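Side-chain contacts in Two-component system sensor histidine kinase (Bacteroides thetaiotaomicron, PDB 3OTT), which probably senses saccharides through its extracellular part and, as a histidine kinase, probably passes the signal by phosphorelay to a DNA-binding transcription-regulating part: residues 529-532 and 537-540; 568-573 and 579-584; 602-605 and 610-613. One frame throughout, in Å; residues are numbered along the deposited sequence.

Contact 1: 529-532 and 537-540; sequences LLWV and GVMR
Trp531 and Arg540 meet as a non-hydrogen-bonded pair in an antiparallel beta hairpin that joins the two middle strands of a four-stranded blade in the second beta-propeller of the extracellular part. The axes of 530-532 and 537-540 approach to 4.7 Å. The adjoining pair, Val532 and Met539, supplies the backbone bonds: Val532 N donates to Met539 O at 2.8 Å, and Met539 N returns a bond to Val532 O at 2.9 Å. On the face of the sheet that carries these two residues, Val532 CB lies 4.3 Å from Met539 CB.

The other face is built on the indole. Arg540 CB stands 4.0 Å from the centroid of the six-membered ring of Trp531 and 7° off the ring normal, which is the geometry of a CH-pi contact. Because Arg540 CG is anti to the backbone N (chi1 -175°), the methylenes run on over the same ring, and Arg540 CD comes to 3.5 Å from Trp531 CZ2. A bend at chi3 then carries the guanidinium off the ring, its plane 76° from that of the indole; the ring contacts are made by CB, CG and CD. Val538 CG2 approaches the ring differently, at its edge, 3.8 Å from Trp531 CZ3.

Both polar ends are held from outside the hairpin: Trp531 NE1 bonds to Asp525 OD2, while Arg540 NH1 donates to the carbonyls of Arg584 and Lys585 in the next blade. Within its own blade the hairpin is flanked by strand 519-524, paired with Trp531 through Leu523, and by strand 547-552, paired with Arg540 through Gln549.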
ATOM      1  N   LEU B 529      26.355  35.951  -0.976  1.00 26.67           N
ATOM      2  CA  LEU B 529      27.176  35.632   0.219  1.00 24.27           C
ATOM      3  C   LEU B 529      27.166  34.147   0.407  1.00 22.71           C
ATOM      4  O   LEU B 529      26.211  33.511   0.004  1.00 22.83           O
ATOM      5  CB  LEU B 529      26.701  36.367   1.468  1.00 24.53           C
ATOM      6  CG  LEU B 529      26.913  37.882   1.305  1.00 26.23           C
ATOM      7  CD1 LEU B 529      25.760  38.701   1.796  1.00 24.39           C
ATOM      8  CD2 LEU B 529      28.138  38.279   2.000  1.00 26.85           C
ATOM      9  N   LEU B 530      28.234  33.576   0.960  1.00 22.52           N
ATOM     10  CA  LEU B 530      28.293  32.112   1.205  1.00 22.15           C
ATOM     11  C   LEU B 530      27.908  31.758   2.610  1.00 21.44           C
ATOM     12  O   LEU B 530      28.347  32.385   3.551  1.00 22.61           O
ATOM     13  CB  LEU B 530      29.700  31.586   1.002  1.00 22.59           C
ATOM     14  CG  LEU B 530      30.210  31.050  -0.329  1.00 25.69           C
ATOM     15  CD1 LEU B 530      29.525  31.710  -1.444  1.00 29.00           C
ATOM     16  CD2 LEU B 530      31.697  31.278  -0.433  1.00 25.89           C
ATOM     17  N   TRP B 531      27.183  30.671   2.765  1.00 21.05           N
ATOM     18  CA  TRP B 531      26.821  30.179   4.080  1.00 19.52           C
ATOM     19  C   TRP B 531      27.449  28.803   4.286  1.00 19.76           C
ATOM     20  O   TRP B 531      27.240  27.873   3.450  1.00 19.00           O
ATOM     21  CB  TRP B 531      25.288  30.143   4.206  1.00 18.80           C
ATOM     22  CG  TRP B 531      24.694  31.536   4.219  1.00 17.99           C
ATOM     23  CD1 TRP B 531      24.433  32.300   3.158  1.00 19.61           C
ATOM     24  CD2 TRP B 531      24.363  32.316   5.375  1.00 20.06           C
ATOM     25  NE1 TRP B 531      23.916  33.530   3.550  1.00 22.82           N
ATOM     26  CE2 TRP B 531      23.873  33.561   4.915  1.00 23.31           C
ATOM     27  CE3 TRP B 531      24.431  32.077   6.765  1.00 18.06           C
ATOM     28  CZ2 TRP B 531      23.406  34.563   5.787  1.00 24.55           C
ATOM     29  CZ3 TRP B 531      23.991  33.058   7.625  1.00 20.62           C
ATOM     30  CH2 TRP B 531      23.478  34.295   7.140  1.00 22.57           C
ATOM     31  N   VAL B 532      28.233  28.680   5.369  1.00 19.10           N
ATOM     32  CA  VAL B 532      28.852  27.417   5.760  1.00 17.88           C
ATOM     33  C   VAL B 532      28.224  26.869   7.062  1.00 19.31           C
ATOM     34  O   VAL B 532      28.059  27.576   8.066  1.00 20.20           O
ATOM     35  CB  VAL B 532      30.402  27.545   5.931  1.00 19.01           C
ATOM     36  CG1 VAL B 532      31.083  26.114   6.140  1.00 15.93           C
ATOM     37  CG2 VAL B 532      31.061  28.225   4.710  1.00 15.44           C
ATOM     38  N   GLY B 537      26.309  25.859  14.580  1.00 24.59           N
ATOM     39  CA  GLY B 537      26.460  27.223  14.111  1.00 23.99           C
ATOM     40  C   GLY B 537      26.647  27.330  12.596  1.00 23.10           C
ATOM     41  O   GLY B 537      26.753  26.300  11.858  1.00 20.68           O
ATOM     42  N   VAL B 538      26.609  28.573  12.117  1.00 22.12           N
ATOM     43  CA  VAL B 538      26.872  28.832  10.706  1.00 21.48           C
ATOM     44  C   VAL B 538      27.826  30.011  10.583  1.00 21.10           C
ATOM     45  O   VAL B 538      27.982  30.780  11.501  1.00 21.53           O
ATOM     46  CB  VAL B 538      25.562  29.172   9.873  1.00 20.91           C
ATOM     47  CG1 VAL B 538      24.491  28.139  10.076  1.00 20.53           C
ATOM     48  CG2 VAL B 538      25.036  30.543  10.250  1.00 20.97           C
ATOM     49  N   MET B 539      28.418  30.151   9.412  1.00 20.63           N
ATOM     50  CA  MET B 539      29.351  31.207   9.128  1.00 21.10           C
ATOM     51  C   MET B 539      28.923  31.831   7.792  1.00 21.95           C
ATOM     52  O   MET B 539      28.700  31.084   6.783  1.00 21.25           O
ATOM     53  CB  MET B 539      30.764  30.630   8.962  1.00 20.75           C
ATOM     54  CG  MET B 539      31.797  31.618   8.394  1.00 21.62           C
ATOM     55  SD  MET B 539      33.555  31.173   8.764  1.00 31.30           S
ATOM     56  CE  MET B 539      33.963  30.752   7.178  1.00 27.75           C
ATOM     57  N   ARG B 540      28.845  33.164   7.781  1.00 20.02           N
ATOM     58  CA  ARG B 540      28.533  33.902   6.566  1.00 19.98           C
ATOM     59  C   ARG B 540      29.809  34.506   6.005  1.00 19.08           C
ATOM     60  O   ARG B 540      30.500  35.200   6.691  1.00 19.95           O
ATOM     61  CB  ARG B 540      27.515  35.002   6.858  1.00 18.92           C
ATOM     62  CG  ARG B 540      27.061  35.721   5.604  1.00 22.19           C
ATOM     63  CD  ARG B 540      26.066  36.862   5.883  1.00 15.84           C
ATOM     64  NE  ARG B 540      26.759  37.881   6.661  1.00 22.35           N
ATOM     65  CZ  ARG B 540      26.181  38.866   7.347  1.00 22.19           C
ATOM     66  NH1 ARG B 540      24.863  39.021   7.404  1.00 23.37           N
ATOM     67  NH2 ARG B 540      26.938  39.690   8.002  1.00 24.51           N
TER

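Contact 2: 568-573 and 579-584; sequences KNSIWV and LWIIDR
Arg584 closes on Lys568 and Asn569 at the open end of an antiparallel hairpin, the middle of the four-stranded propeller blade 561-591; with Val573 and Trp572 it has the most surface buried here. Four backbone bonds fix the register of the strands, two between Ile571 and Ile582 and two between Val573 and Trp580; Val573 N reaches Trp580 O at 2.8 Å.

The backbone N of Arg584 donates to Asn569 O at 2.9 Å, and the side chain, bent at chi3 (-62°), folds back across the chain so that one edge of the guanidinium faces the backbone of Lys568. There NE and NH2 of Arg584 both bond to Lys568 O, at 2.9 Å for NE. That oxygen lies only 6° out of the guanidinium plane, yet NE sits in the carbonyl plane while NH2 lies above it, so the side-on grip is uneven. NH1 of Arg584 points to a second set of partners, salt bridges with Asp525 and Asp527 of the preceding blade, whose carboxylates balance the charge of this buried side chain and probably help fix its rotation. A leucine here would probably leave Lys568 O without its two side-chain donors and both aspartates without this positive mate.

Farther along, Trp572 and Ile581 lie side by side on one face of the sheet. Ile581 CG1 is 4.0 Å from the centroid of the five-membered ring of Trp572 and 10° off its normal, a CH-pi contact, and Ile581 CD1 continues over that face toward the rim. Leu579 CD1 meets the indole obliquely at Trp572 CE3. On the opposite face of the sheet, Val573 CG2, beside its own backbone N, packs against Ile582 CD1 at 3.7 Å.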
ATOM      1  N   LYS B 568      13.797  33.589   0.934  1.00 25.99           N
ATOM      2  CA  LYS B 568      13.701  35.072   0.890  1.00 28.18           C
ATOM      3  C   LYS B 568      14.817  35.736   1.710  1.00 28.10           C
ATOM      4  O   LYS B 568      15.994  35.630   1.365  1.00 27.87           O
ATOM      5  CB  LYS B 568      12.345  35.549   1.433  1.00 30.58           C
ATOM      6  CG  LYS B 568      11.107  35.233   0.616  1.00 33.45           C
ATOM      7  CD  LYS B 568       9.895  35.584   1.494  1.00 40.14           C
ATOM      8  CE  LYS B 568       8.634  35.805   0.703  1.00 44.93           C
ATOM      9  NZ  LYS B 568       7.955  34.502   0.541  1.00 48.55           N
ATOM     10  N   ASN B 569      14.452  36.369   2.818  1.00 28.80           N
ATOM     11  CA  ASN B 569      15.406  37.132   3.629  1.00 29.83           C
ATOM     12  C   ASN B 569      15.994  36.348   4.769  1.00 28.71           C
ATOM     13  O   ASN B 569      16.757  36.880   5.584  1.00 29.63           O
ATOM     14  CB  ASN B 569      14.761  38.415   4.155  1.00 31.20           C
ATOM     15  CG  ASN B 569      14.562  39.425   3.062  1.00 34.36           C
ATOM     16  OD1 ASN B 569      15.476  39.677   2.257  1.00 35.99           O
ATOM     17  ND2 ASN B 569      13.366  40.011   3.006  1.00 37.47           N
ATOM     18  N   SER B 570      15.662  35.067   4.796  1.00 27.43           N
ATOM     19  CA  SER B 570      16.154  34.181   5.811  1.00 26.19           C
ATOM     20  C   SER B 570      16.932  33.006   5.236  1.00 24.49           C
ATOM     21  O   SER B 570      16.834  32.687   4.042  1.00 22.94           O
ATOM     22  CB  SER B 570      14.961  33.666   6.627  1.00 26.57           C
ATOM     23  OG  SER B 570      14.269  34.771   7.209  1.00 30.90           O
ATOM     24  N   ILE B 571      17.684  32.343   6.106  1.00 23.00           N
ATOM     25  CA  ILE B 571      18.062  30.985   5.824  1.00 22.39           C
ATOM     26  C   ILE B 571      17.447  29.933   6.773  1.00 21.98           C
ATOM     27  O   ILE B 571      17.477  30.087   7.996  1.00 22.12           O
ATOM     28  CB  ILE B 571      19.595  30.823   5.650  1.00 21.92           C
ATOM     29  CG1 ILE B 571      19.918  29.334   5.711  1.00 22.50           C
ATOM     30  CG2 ILE B 571      20.333  31.503   6.746  1.00 23.68           C
ATOM     31  CD1 ILE B 571      21.299  28.994   5.204  1.00 31.36           C
ATOM     32  N   TRP B 572      16.882  28.857   6.204  1.00 21.22           N
ATOM     33  CA  TRP B 572      16.304  27.775   7.029  1.00 20.77           C
ATOM     34  C   TRP B 572      17.318  26.681   7.213  1.00 19.21           C
ATOM     35  O   TRP B 572      17.914  26.248   6.265  1.00 16.97           O
ATOM     36  CB  TRP B 572      15.024  27.175   6.410  1.00 19.71           C
ATOM     37  CG  TRP B 572      13.819  28.110   6.473  1.00 22.42           C
ATOM     38  CD1 TRP B 572      13.845  29.497   6.450  1.00 21.55           C
ATOM     39  CD2 TRP B 572      12.433  27.735   6.536  1.00 18.62           C
ATOM     40  NE1 TRP B 572      12.549  29.990   6.531  1.00 26.14           N
ATOM     41  CE2 TRP B 572      11.670  28.937   6.563  1.00 23.23           C
ATOM     42  CE3 TRP B 572      11.760  26.512   6.538  1.00 22.37           C
ATOM     43  CZ2 TRP B 572      10.277  28.943   6.640  1.00 23.28           C
ATOM     44  CZ3 TRP B 572      10.340  26.518   6.613  1.00 22.48           C
ATOM     45  CH2 TRP B 572       9.629  27.729   6.654  1.00 24.89           C
ATOM     46  N   VAL B 573      17.456  26.208   8.446  1.00 20.30           N
ATOM     47  CA  VAL B 573      18.492  25.250   8.816  1.00 20.37           C
ATOM     48  C   VAL B 573      17.860  24.120   9.603  1.00 21.54           C
ATOM     49  O   VAL B 573      17.372  24.314  10.726  1.00 22.81           O
ATOM     50  CB  VAL B 573      19.613  25.930   9.647  1.00 20.46           C
ATOM     51  CG1 VAL B 573      20.819  24.960   9.850  1.00 21.89           C
ATOM     52  CG2 VAL B 573      20.105  27.144   8.951  1.00 17.74           C
ATOM     53  N   LEU B 579      14.469  22.873  13.807  1.00 31.05           N
ATOM     54  CA  LEU B 579      14.498  23.803  12.725  1.00 31.34           C
ATOM     55  C   LEU B 579      14.865  25.206  13.227  1.00 30.89           C
ATOM     56  O   LEU B 579      14.229  25.743  14.117  1.00 31.57           O
ATOM     57  CB  LEU B 579      13.110  23.826  12.071  1.00 31.55           C
ATOM     58  CG  LEU B 579      12.975  23.939  10.554  1.00 34.35           C
ATOM     59  CD1 LEU B 579      11.619  24.669  10.202  1.00 36.42           C
ATOM     60  CD2 LEU B 579      14.092  24.637   9.887  1.00 32.44           C
ATOM     61  N   TRP B 580      15.912  25.781  12.655  1.00 29.86           N
ATOM     62  CA  TRP B 580      16.264  27.186  12.926  1.00 29.87           C
ATOM     63  C   TRP B 580      16.121  28.048  11.679  1.00 28.66           C
ATOM     64  O   TRP B 580      16.489  27.632  10.594  1.00 28.62           O
ATOM     65  CB  TRP B 580      17.708  27.289  13.453  1.00 29.41           C
ATOM     66  CG  TRP B 580      17.871  26.546  14.735  1.00 32.06           C
ATOM     67  CD1 TRP B 580      17.860  25.184  14.911  1.00 30.36           C
ATOM     68  CD2 TRP B 580      17.992  27.119  16.037  1.00 32.84           C
ATOM     69  NE1 TRP B 580      17.972  24.881  16.238  1.00 31.84           N
ATOM     70  CE2 TRP B 580      18.070  26.049  16.954  1.00 34.21           C
ATOM     71  CE3 TRP B 580      18.047  28.433  16.515  1.00 35.31           C
ATOM     72  CZ2 TRP B 580      18.222  26.250  18.316  1.00 36.52           C
ATOM     73  CZ3 TRP B 580      18.192  28.648  17.861  1.00 37.80           C
ATOM     74  CH2 TRP B 580      18.283  27.556  18.756  1.00 40.61           C
ATOM     75  N   ILE B 581      15.603  29.246  11.870  1.00 28.36           N
ATOM     76  CA  ILE B 581      15.499  30.259  10.853  1.00 27.50           C
ATOM     77  C   ILE B 581      16.408  31.454  11.230  1.00 27.74           C
ATOM     78  O   ILE B 581      16.297  32.004  12.328  1.00 28.11           O
ATOM     79  CB  ILE B 581      14.048  30.752  10.791  1.00 29.17           C
ATOM     80  CG1 ILE B 581      13.110  29.580  10.460  1.00 27.57           C
ATOM     81  CG2 ILE B 581      13.906  31.984   9.813  1.00 27.09           C
ATOM     82  CD1 ILE B 581      11.612  30.025  10.178  1.00 32.96           C
ATOM     83  N   ILE B 582      17.262  31.872  10.296  1.00 26.36           N
ATOM     84  CA  ILE B 582      18.308  32.856  10.580  1.00 26.57           C
ATOM     85  C   ILE B 582      18.190  33.983   9.588  1.00 27.00           C
ATOM     86  O   ILE B 582      18.168  33.750   8.375  1.00 26.03           O
ATOM     87  CB  ILE B 582      19.720  32.232  10.406  1.00 24.68           C
ATOM     88  CG1 ILE B 582      19.898  31.014  11.323  1.00 26.12           C
ATOM     89  CG2 ILE B 582      20.837  33.245  10.612  1.00 22.72           C
ATOM     90  CD1 ILE B 582      21.112  30.143  10.882  1.00 24.12           C
ATOM     91  N   ASP B 583      18.174  35.206  10.091  1.00 27.68           N
ATOM     92  CA  ASP B 583      17.980  36.343   9.208  1.00 28.98           C
ATOM     93  C   ASP B 583      19.264  36.590   8.449  1.00 27.70           C
ATOM     94  O   ASP B 583      20.320  36.626   9.044  1.00 28.05           O
ATOM     95  CB  ASP B 583      17.589  37.593  10.000  1.00 30.80           C
ATOM     96  CG  ASP B 583      17.561  38.854   9.116  1.00 35.23           C
ATOM     97  OD1 ASP B 583      18.632  39.413   8.775  1.00 37.95           O
ATOM     98  OD2 ASP B 583      16.450  39.266   8.738  1.00 40.23           O
ATOM     99  N   ARG B 584      19.175  36.774   7.141  1.00 27.21           N
ATOM    100  CA  ARG B 584      20.381  36.868   6.333  1.00 27.15           C
ATOM    101  C   ARG B 584      21.245  38.119   6.595  1.00 28.07           C
ATOM    102  O   ARG B 584      22.440  38.103   6.307  1.00 27.68           O
ATOM    103  CB  ARG B 584      20.064  36.712   4.853  1.00 26.73           C
ATOM    104  CG  ARG B 584      19.694  35.262   4.487  1.00 25.25           C
ATOM    105  CD  ARG B 584      19.725  35.031   2.947  1.00 28.23           C
ATOM    106  NE  ARG B 584      18.790  35.834   2.143  1.00 31.03           N
ATOM    107  CZ  ARG B 584      19.131  36.872   1.356  1.00 34.76           C
ATOM    108  NH1 ARG B 584      20.387  37.284   1.261  1.00 35.08           N
ATOM    109  NH2 ARG B 584      18.207  37.525   0.650  1.00 35.52           N
TER

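Contact 3: 602-605 and 610-613; sequences LLFD and CVYL
Leu602 and Leu613 meet through their CD2 methyls, 3.6 Å apart, at one end of an antiparallel strand pair. Both place CG anti to the carbonyl carbon, with chi1 -61° for Leu602, and the two side chains cross at a slant. Phe604 makes the contrary choice: its CG is anti to the backbone N (chi1 180°), which brings CD1 of the ring to 3.5 Å from Cys610 O and to 4.0 Å from Val611 CG2, the phenyl and valine side chains crossing at about a right angle.

The opposite face carries Tyr612, whose ring edge is turned to the neighbouring strand: Asp605 CB lies near the ring plane, 4.0 Å from Tyr612 CE2, and Leu603 CD2 touches Tyr612 CD2. The carboxylate of Asp605 is engaged elsewhere, in a salt bridge with Arg331. Between the two faces, in the backbone, Tyr612 N donates to Leu603 O at 2.8 Å and Asp605 N to Cys610 O at 2.9 Å, whereas the return bond from Cys610 N to Asp605 O is weak.

Strand 310-313, from much earlier in the chain, completes this sheet beyond 618-623, the ring closure ("Velcro") characteristic of beta-propellers.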
ATOM      1  N   LEU B 602      15.450  20.235   2.154  1.00 15.66           N
ATOM      2  CA  LEU B 602      14.600  21.464   2.148  1.00 17.97           C
ATOM      3  C   LEU B 602      14.466  22.105   0.721  1.00 17.43           C
ATOM      4  O   LEU B 602      15.429  22.091  -0.046  1.00 17.19           O
ATOM      5  CB  LEU B 602      15.111  22.534   3.145  1.00 17.02           C
ATOM      6  CG  LEU B 602      15.203  22.284   4.667  1.00 19.47           C
ATOM      7  CD1 LEU B 602      16.181  23.264   5.358  1.00 16.93           C
ATOM      8  CD2 LEU B 602      13.831  22.312   5.421  1.00 17.57           C
ATOM      9  N   LEU B 603      13.293  22.648   0.381  1.00 18.56           N
ATOM     10  CA  LEU B 603      13.108  23.325  -0.903  1.00 19.37           C
ATOM     11  C   LEU B 603      12.133  24.487  -0.772  1.00 21.36           C
ATOM     12  O   LEU B 603      10.960  24.312  -0.367  1.00 21.33           O
ATOM     13  CB  LEU B 603      12.573  22.356  -1.976  1.00 19.18           C
ATOM     14  CG  LEU B 603      12.199  22.929  -3.390  1.00 23.14           C
ATOM     15  CD1 LEU B 603      13.434  23.393  -4.189  1.00 23.40           C
ATOM     16  CD2 LEU B 603      11.409  21.969  -4.251  1.00 19.64           C
ATOM     17  N   PHE B 604      12.609  25.679  -1.126  1.00 22.56           N
ATOM     18  CA  PHE B 604      11.744  26.829  -1.263  1.00 24.02           C
ATOM     19  C   PHE B 604      11.197  26.928  -2.682  1.00 25.48           C
ATOM     20  O   PHE B 604      11.974  27.019  -3.618  1.00 24.37           O
ATOM     21  CB  PHE B 604      12.546  28.085  -0.978  1.00 24.78           C
ATOM     22  CG  PHE B 604      11.746  29.353  -1.102  1.00 26.52           C
ATOM     23  CD1 PHE B 604      10.469  29.453  -0.566  1.00 26.01           C
ATOM     24  CD2 PHE B 604      12.293  30.475  -1.747  1.00 30.77           C
ATOM     25  CE1 PHE B 604       9.704  30.669  -0.694  1.00 27.38           C
ATOM     26  CE2 PHE B 604      11.540  31.672  -1.878  1.00 28.63           C
ATOM     27  CZ  PHE B 604      10.242  31.743  -1.365  1.00 26.92           C
ATOM     28  N   ASP B 605       9.870  26.918  -2.837  1.00 27.84           N
ATOM     29  CA  ASP B 605       9.210  27.195  -4.135  1.00 29.70           C
ATOM     30  C   ASP B 605       8.674  28.633  -4.169  1.00 31.59           C
ATOM     31  O   ASP B 605       7.657  28.926  -3.541  1.00 32.02           O
ATOM     32  CB  ASP B 605       8.058  26.222  -4.441  1.00 30.08           C
ATOM     33  CG  ASP B 605       7.535  26.344  -5.935  1.00 31.60           C
ATOM     34  OD1 ASP B 605       8.277  26.788  -6.869  1.00 28.92           O
ATOM     35  OD2 ASP B 605       6.371  25.947  -6.169  1.00 36.13           O
ATOM     36  N   CYS B 610       5.929  28.636  -0.712  1.00 35.11           N
ATOM     37  CA  CYS B 610       5.954  27.646   0.345  1.00 32.25           C
ATOM     38  C   CYS B 610       7.272  26.862   0.400  1.00 28.62           C
ATOM     39  O   CYS B 610       8.092  26.943  -0.508  1.00 26.08           O
ATOM     40  CB  CYS B 610       4.770  26.720   0.192  1.00 32.73           C
ATOM     41  SG  CYS B 610       4.977  25.726  -1.223  1.00 35.68           S
ATOM     42  N   VAL B 611       7.467  26.132   1.497  1.00 27.23           N
ATOM     43  CA  VAL B 611       8.690  25.355   1.757  1.00 23.62           C
ATOM     44  C   VAL B 611       8.359  23.867   1.947  1.00 22.97           C
ATOM     45  O   VAL B 611       7.469  23.514   2.704  1.00 22.28           O
ATOM     46  CB  VAL B 611       9.447  25.889   3.001  1.00 24.47           C
ATOM     47  CG1 VAL B 611      10.743  25.060   3.275  1.00 20.46           C
ATOM     48  CG2 VAL B 611       9.792  27.352   2.818  1.00 23.67           C
ATOM     49  N   TYR B 612       9.077  23.013   1.224  1.00 21.95           N
ATOM     50  CA  TYR B 612       8.969  21.548   1.336  1.00 20.95           C
ATOM     51  C   TYR B 612      10.066  21.043   2.248  1.00 20.75           C
ATOM     52  O   TYR B 612      11.248  21.416   2.077  1.00 20.22           O
ATOM     53  CB  TYR B 612       9.085  20.887  -0.041  1.00 18.26           C
ATOM     54  CG  TYR B 612       7.923  21.308  -0.929  1.00 21.84           C
ATOM     55  CD1 TYR B 612       6.702  20.623  -0.910  1.00 21.90           C
ATOM     56  CD2 TYR B 612       8.026  22.402  -1.753  1.00 23.75           C
ATOM     57  CE1 TYR B 612       5.638  21.029  -1.689  1.00 24.34           C
ATOM     58  CE2 TYR B 612       6.930  22.810  -2.578  1.00 27.32           C
ATOM     59  CZ  TYR B 612       5.758  22.136  -2.515  1.00 25.39           C
ATOM     60  OH  TYR B 612       4.718  22.556  -3.305  1.00 30.63           O
ATOM     61  N   LEU B 613       9.686  20.184   3.193  1.00 19.88           N
ATOM     62  CA  LEU B 613      10.642  19.713   4.173  1.00 20.49           C
ATOM     63  C   LEU B 613      10.685  18.179   4.076  1.00 19.84           C
ATOM     64  O   LEU B 613       9.734  17.492   4.448  1.00 21.45           O
ATOM     65  CB  LEU B 613      10.258  20.199   5.557  1.00 19.96           C
ATOM     66  CG  LEU B 613      10.137  21.720   5.755  1.00 23.17           C
ATOM     67  CD1 LEU B 613       8.695  22.271   5.557  1.00 18.56           C
ATOM     68  CD2 LEU B 613      10.657  22.105   7.149  1.00 22.75           C
TER

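Overall arrangement
The contacts follow one another in series along the chain and lie in three successive blades of one propeller. Contacts 1 and 2 join the second and third strands of their blades, while contact 3 joins the first and second strands of the ring-closing blade. Centres are about 11 Å apart from contact 1 to contact 2, about 12 Å from contact 2 to contact 3, and about 20 Å between contacts 1 and 3, which do not touch. Neighbouring blades pack face to face: Val538 CG2 lies 4.0 Å from Ile582 CD1, and Trp572 CZ3 3.7 Å from Val611 CG1. The middle blade thus links the other two through both its faces, continuing the propeller's circular wall.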